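Local structure of peptide methionine sulfoxide reductase msrA/msrB (3BQG) at residues S67-L72 with A111-R116. The protein reduces methionine sulfoxide in peptides and proteins back to methionine, probably through a sulfenic acid intermediate, as in other enzymes of the MsrA family. The protein carries 1 engineered substitution. Sequence-based numbering, arbitrary orientation.
Sequences SLDDIL and AAALKR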
loop_
_atom_site.group_PDB
_atom_site.type_symbol
_atom_site.label_atom_id
_atom_site.label_comp_id
_atom_site.label_asym_id
_atom_site.label_seq_id
_atom_site.Cartn_x
_atom_site.Cartn_y
_atom_site.Cartn_z
ATOM N N SER A 67 -0.159 14.844 5.420
ATOM C CA SER A 67 0.213 14.275 6.709
ATOM C C SER A 67 0.032 12.762 6.570
ATOM O O SER A 67 -0.618 12.301 5.628
ATOM C CB SER A 67 -0.713 14.800 7.810
ATOM O OG SER A 67 -2.041 14.323 7.628
ATOM N N LEU A 68 0.598 11.996 7.495
ATOM C CA LEU A 68 0.462 10.545 7.454
ATOM C C LEU A 68 -1.015 10.152 7.448
ATOM O O LEU A 68 -1.400 9.169 6.814
ATOM C CB LEU A 68 1.158 9.906 8.659
ATOM C CG LEU A 68 1.005 8.389 8.842
ATOM C CD1 LEU A 68 1.370 7.646 7.561
ATOM C CD2 LEU A 68 1.896 7.937 9.995
ATOM N N ASP A 69 -1.845 10.917 8.150
ATOM C CA ASP A 69 -3.267 10.606 8.186
ATOM C C ASP A 69 -3.902 10.794 6.818
ATOM O O ASP A 69 -4.710 9.970 6.395
ATOM C CB ASP A 69 -4.013 11.474 9.195
ATOM C CG ASP A 69 -5.483 11.110 9.274
ATOM O OD1 ASP A 69 -5.787 9.977 9.722
ATOM O OD2 ASP A 69 -6.330 11.938 8.872
ATOM N N ASP A 70 -3.552 11.881 6.131
ATOM C CA ASP A 70 -4.101 12.116 4.799
ATOM C C ASP A 70 -3.786 10.892 3.949
ATOM O O ASP A 70 -4.659 10.355 3.267
ATOM C CB ASP A 70 -3.476 13.349 4.136
ATOM C CG ASP A 70 -3.756 14.634 4.888
ATOM O OD1 ASP A 70 -4.760 14.696 5.630
ATOM O OD2 ASP A 70 -2.970 15.591 4.721
ATOM N N ILE A 71 -2.530 10.452 3.998
ATOM C CA ILE A 71 -2.103 9.280 3.230
ATOM C C ILE A 71 -2.940 8.055 3.600
ATOM O O ILE A 71 -3.340 7.280 2.729
ATOM C CB ILE A 71 -0.611 8.954 3.480
ATOM C CG1 ILE A 71 0.276 10.068 2.914
ATOM C CG2 ILE A 71 -0.257 7.611 2.845
ATOM C CD1 ILE A 71 0.211 10.207 1.393
ATOM N N LEU A 72 -3.202 7.879 4.894
ATOM C CA LEU A 72 -3.992 6.738 5.337
ATOM C C LEU A 72 -5.447 6.828 4.870
ATOM O O LEU A 72 -6.059 5.809 4.538
ATOM C CB LEU A 72 -3.923 6.596 6.860
ATOM C CG LEU A 72 -2.529 6.247 7.402
ATOM C CD1 LEU A 72 -2.589 6.063 8.915
ATOM C CD2 LEU A 72 -2.022 4.967 6.740
ATOM N N ALA A 111 -2.436 3.173 14.445
ATOM C CA ALA A 111 -3.449 2.472 15.238
ATOM C C ALA A 111 -4.681 3.346 15.488
ATOM O O ALA A 111 -5.816 2.861 15.455
ATOM C CB ALA A 111 -2.859 2.020 16.568
ATOM N N ALA A 112 -4.456 4.634 15.738
ATOM C CA ALA A 112 -5.553 5.564 15.984
ATOM C C ALA A 112 -6.390 5.718 14.718
ATOM O O ALA A 112 -7.620 5.824 14.780
ATOM C CB ALA A 112 -5.001 6.926 16.419
ATOM N N ALA A 113 -5.719 5.743 13.571
ATOM C CA ALA A 113 -6.413 5.875 12.294
ATOM C C ALA A 113 -7.272 4.635 12.045
ATOM O O ALA A 113 -8.383 4.732 11.534
ATOM C CB ALA A 113 -5.408 6.060 11.158
ATOM N N LEU A 114 -6.745 3.467 12.397
ATOM C CA LEU A 114 -7.488 2.224 12.218
ATOM C C LEU A 114 -8.693 2.177 13.163
ATOM O O LEU A 114 -9.772 1.708 12.790
ATOM C CB LEU A 114 -6.579 1.018 12.480
ATOM C CG LEU A 114 -5.560 0.696 11.382
ATOM C CD1 LEU A 114 -4.632 -0.389 11.845
ATOM C CD2 LEU A 114 -6.288 0.260 10.125
ATOM N N LYS A 115 -8.512 2.666 14.384
ATOM C CA LYS A 115 -9.608 2.661 15.345
ATOM C C LYS A 115 -10.762 3.495 14.802
ATOM O O LYS A 115 -11.922 3.108 14.923
ATOM C CB LYS A 115 -9.146 3.221 16.697
ATOM C CG LYS A 115 -10.217 3.185 17.779
ATOM C CD LYS A 115 -9.678 3.633 19.132
ATOM C CE LYS A 115 -10.709 3.416 20.233
ATOM N NZ LYS A 115 -10.227 3.864 21.564
ATOM N N ARG A 116 -10.439 4.634 14.191
ATOM C CA ARG A 116 -11.464 5.510 13.631
ATOM C C ARG A 116 -12.147 4.872 12.426
ATOM O O ARG A 116 -13.360 4.993 12.264
ATOM C CB ARG A 116 -10.861 6.862 13.229
ATOM C CG ARG A 116 -10.415 7.719 14.416
ATOM C CD ARG A 116 -9.791 9.039 13.974
ATOM N NE ARG A 116 -9.375 9.850 15.117
ATOM C CZ ARG A 116 -10.212 10.342 16.027
ATOM N NH1 ARG A 116 -11.513 10.107 15.929
ATOM N NH2 ARG A 116 -9.752 11.074 17.037
#
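L72 carries CG anti to its own carbonyl carbon (chi1 -66°) and CD1 in the extended position (chi2 -177°), which brings that methyl beside A113, CD1 3.6 Å from A113 CB. One turn earlier, D69 swings CG anti to its backbone N (chi1 -178°), and its OD1 comes within 4.2 Å of A113 CB, a looser approach to the same methyl. The A113 methyl thus meets a leucine branch and a carboxylate oxygen from two successive turns of helix 68-78. The CA atoms of D69 and A113 are 7.0 Å apart, a close approach consistent with the small side chain of A113. Around the helix, I71 packs on I6 and L8 of strand 3-10, while L68 touches I6 and V109, earlier on helix 106-117. S67 caps the N-terminus of helix 68-78 in a capping box: D70 N donates to S67 OG (3.2 Å), and S67 N donates to D70 OD2 (3.0 Å) from above the carboxylate plane. In this MsrA domain the buried L72 and A113 methyls therefore meet by van der Waals packing, with the partly exposed D69 carboxylate beside them and no polar bond between the segments.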